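Local coordinates for protein adenylyltransferase MntA (Aphanizomenon flos-aquae 2012/KM1/D3, PDB 7AE2) that neutralises its cognate toxin HepT mainly by adding two AMP units in succession, the second on the first, to a tyrosine of the toxin, with magnesium as cofactor, at residues Leu14-Leu18 and Ile73-Phe78. Residues are numbered along the deposited sequence; the frame is centred on the assembly and turned at random.
Sequences LSLRL and ILGEIF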
ATOM      1  N   LEU B  14     -20.597 -18.176 -11.148  1.00 58.59           N
ATOM      2  CA  LEU B  14     -20.854 -16.755 -10.952  1.00 57.72           C
ATOM      3  C   LEU B  14     -20.240 -15.898 -12.052  1.00 56.01           C
ATOM      4  O   LEU B  14     -20.673 -14.757 -12.242  1.00 55.80           O
ATOM      5  CB  LEU B  14     -20.326 -16.311  -9.586  1.00 57.46           C
ATOM      6  CG  LEU B  14     -21.033 -16.890  -8.356  1.00 59.64           C
ATOM      7  CD1 LEU B  14     -20.298 -16.504  -7.081  1.00 59.64           C
ATOM      8  CD2 LEU B  14     -22.483 -16.433  -8.299  1.00 61.23           C
ATOM      9  N   SER B  15     -19.252 -16.421 -12.784  1.00 55.15           N
ATOM     10  CA  SER B  15     -18.607 -15.641 -13.834  1.00 53.89           C
ATOM     11  C   SER B  15     -19.501 -15.440 -15.053  1.00 59.58           C
ATOM     12  O   SER B  15     -19.199 -14.579 -15.887  1.00 56.99           O
ATOM     13  CB  SER B  15     -17.296 -16.309 -14.253  1.00 53.20           C
ATOM     14  OG  SER B  15     -16.355 -16.290 -13.193  1.00 60.03           O
ATOM     15  N   LEU B  16     -20.588 -16.207 -15.178  1.00 63.49           N
ATOM     16  CA  LEU B  16     -21.501 -16.003 -16.300  1.00 72.98           C
ATOM     17  C   LEU B  16     -22.202 -14.655 -16.214  1.00 78.58           C
ATOM     18  O   LEU B  16     -22.634 -14.112 -17.238  1.00 81.04           O
ATOM     19  CB  LEU B  16     -22.525 -17.135 -16.359  1.00 74.49           C
ATOM     20  CG  LEU B  16     -21.941 -18.532 -16.562  1.00 71.94           C
ATOM     21  CD1 LEU B  16     -23.050 -19.551 -16.768  1.00 71.86           C
ATOM     22  CD2 LEU B  16     -20.970 -18.537 -17.734  1.00 71.45           C
ATOM     23  N   ARG B  17     -22.320 -14.098 -15.007  1.00 82.74           N
ATOM     24  CA  ARG B  17     -22.885 -12.767 -14.831  1.00 86.87           C
ATOM     25  C   ARG B  17     -21.960 -11.662 -15.326  1.00 87.23           C
ATOM     26  O   ARG B  17     -22.390 -10.507 -15.400  1.00 91.85           O
ATOM     27  CB  ARG B  17     -23.218 -12.531 -13.356  1.00 90.41           C
ATOM     28  CG  ARG B  17     -24.283 -13.460 -12.787  1.00 95.46           C
ATOM     29  CD  ARG B  17     -24.206 -13.521 -11.264  1.00 98.01           C
ATOM     30  NE  ARG B  17     -25.483 -13.895 -10.660  1.00102.77           N
ATOM     31  CZ  ARG B  17     -25.892 -15.147 -10.475  1.00106.06           C
ATOM     32  NH1 ARG B  17     -27.071 -15.385  -9.916  1.00107.62           N
ATOM     33  NH2 ARG B  17     -25.124 -16.163 -10.849  1.00107.81           N
ATOM     34  N   LEU B  18     -20.708 -11.987 -15.665  1.00 82.66           N
ATOM     35  CA  LEU B  18     -19.758 -10.954 -16.067  1.00 77.44           C
ATOM     36  C   LEU B  18     -20.007 -10.465 -17.487  1.00 77.53           C
ATOM     37  O   LEU B  18     -19.626  -9.338 -17.824  1.00 75.34           O
ATOM     38  CB  LEU B  18     -18.327 -11.477 -15.942  1.00 68.17           C
ATOM     39  CG  LEU B  18     -17.784 -11.658 -14.526  1.00 63.61           C
ATOM     40  CD1 LEU B  18     -16.422 -12.323 -14.573  1.00 59.11           C
ATOM     41  CD2 LEU B  18     -17.702 -10.316 -13.825  1.00 62.61           C
ATOM     42  N   ILE B  73     -16.192  -4.885  -9.283  1.00 53.16           N
ATOM     43  CA  ILE B  73     -17.248  -5.683  -9.898  1.00 55.21           C
ATOM     44  C   ILE B  73     -17.097  -7.151  -9.515  1.00 54.43           C
ATOM     45  O   ILE B  73     -18.070  -7.815  -9.141  1.00 53.46           O
ATOM     46  CB  ILE B  73     -17.243  -5.493 -11.427  1.00 55.76           C
ATOM     47  CG1 ILE B  73     -17.613  -4.052 -11.787  1.00 55.71           C
ATOM     48  CG2 ILE B  73     -18.197  -6.474 -12.093  1.00 52.88           C
ATOM     49  CD1 ILE B  73     -17.600  -3.773 -13.275  1.00 54.74           C
ATOM     50  N   LEU B  74     -15.873  -7.679  -9.601  1.00 51.41           N
ATOM     51  CA  LEU B  74     -15.640  -9.065  -9.207  1.00 51.23           C
ATOM     52  C   LEU B  74     -15.921  -9.280  -7.727  1.00 53.06           C
ATOM     53  O   LEU B  74     -16.378 -10.360  -7.333  1.00 53.26           O
ATOM     54  CB  LEU B  74     -14.203  -9.474  -9.536  1.00 50.20           C
ATOM     55  CG  LEU B  74     -13.822  -9.548 -11.016  1.00 49.33           C
ATOM     56  CD1 LEU B  74     -12.370  -9.969 -11.168  1.00 48.70           C
ATOM     57  CD2 LEU B  74     -14.739 -10.505 -11.759  1.00 49.40           C
ATOM     58  N   GLY B  75     -15.664  -8.269  -6.894  1.00 53.39           N
ATOM     59  CA  GLY B  75     -15.895  -8.425  -5.468  1.00 55.17           C
ATOM     60  C   GLY B  75     -17.365  -8.574  -5.125  1.00 56.64           C
ATOM     61  O   GLY B  75     -17.732  -9.384  -4.269  1.00 58.04           O
ATOM     62  N   GLU B  76     -18.228  -7.798  -5.785  1.00 58.77           N
ATOM     63  CA  GLU B  76     -19.658  -7.886  -5.511  1.00 61.14           C
ATOM     64  C   GLU B  76     -20.266  -9.153  -6.095  1.00 61.93           C
ATOM     65  O   GLU B  76     -21.273  -9.651  -5.577  1.00 66.52           O
ATOM     66  CB  GLU B  76     -20.374  -6.651  -6.060  1.00 59.15           C
ATOM     67  N   ILE B  77     -19.676  -9.690  -7.162  1.00 59.06           N
ATOM     68  CA  ILE B  77     -20.218 -10.885  -7.799  1.00 59.40           C
ATOM     69  C   ILE B  77     -19.710 -12.145  -7.106  1.00 61.81           C
ATOM     70  O   ILE B  77     -20.483 -13.065  -6.814  1.00 62.15           O
ATOM     71  CB  ILE B  77     -19.882 -10.883  -9.301  1.00 58.12           C
ATOM     72  CG1 ILE B  77     -20.648  -9.762 -10.010  1.00 61.69           C
ATOM     73  CG2 ILE B  77     -20.194 -12.235  -9.931  1.00 57.48           C
ATOM     74  CD1 ILE B  77     -20.349  -9.651 -11.486  1.00 64.35           C
ATOM     75  N   PHE B  78     -18.408 -12.206  -6.825  1.00 55.71           N
ATOM     76  CA  PHE B  78     -17.828 -13.359  -6.146  1.00 56.37           C
ATOM     77  C   PHE B  78     -17.998 -13.311  -4.634  1.00 58.46           C
ATOM     78  O   PHE B  78     -17.677 -14.299  -3.964  1.00 59.70           O
ATOM     79  CB  PHE B  78     -16.338 -13.477  -6.483  1.00 54.95           C
ATOM     80  CG  PHE B  78     -16.059 -13.723  -7.938  1.00 53.38           C
ATOM     81  CD1 PHE B  78     -17.001 -14.340  -8.746  1.00 53.64           C
ATOM     82  CD2 PHE B  78     -14.852 -13.338  -8.499  1.00 52.05           C
ATOM     83  CE1 PHE B  78     -16.745 -14.568 -10.085  1.00 52.66           C
ATOM     84  CE2 PHE B  78     -14.591 -13.562  -9.839  1.00 51.04           C
ATOM     85  CZ  PHE B  78     -15.539 -14.178 -10.632  1.00 55.83           C
TER
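Leu14, Ser15 and Leu18 meet Ile77, Phe78 and Leu74 in an apolar contact between the turn joining helices 8-14 and 18-21 and residues 73-78 of helix 70-78. Hydrogen bonds between the segments are absent; the fit of branched and aromatic groups makes the contact. Ile77 carries much of the contact, and its beta-branch lets it touch two places at once. CG2, anti to the backbone N, rests 3.5 Å from Leu14 O, while the other branch ends in CD1, 3.6 Å from Leu18 CD2. Leu14 lies against the backbone of Ile77: its CD1 is 3.5 Å from Ile77 O, and its CB sits at the edge of the Phe78 ring, in the ring plane, 4.0 Å from Phe78 CD1. Ser15 also comes to the ring edge, its OG 3.4 Å from Phe78 CZ. A small residue suits this spot beside the ring, and its buried hydroxyl is satisfied by a hydrogen bond with the carbonyl oxygen of Leu11, one turn back. Leu18, where helix 18-21 begins, turns its side-chain end to Leu74 and Ile77. Its CG stands beside the backbone N (chi1 -72°), and CD2 of the forked tip is 3.6 Å from Leu74 CD2; the two leucine side chains cross at about a right angle. Arg17, at the exposed border, offers the aliphatic part of its chain to Ile77. Leu28 of strand 25-31 touches Ser15, Leu18 and Phe78, so both segments pack against the same strand. The side chain of Leu74 lies about 10 Å from those of Asp46 and Asp86, which probably bind magnesium, as in related enzymes, so the contact lies near the probable metal site without forming part of it. Such helical elements packed against a mixed sheet that carries the metal-binding aspartates are characteristic of the polymerase beta-type nucleotidyltransferase fold.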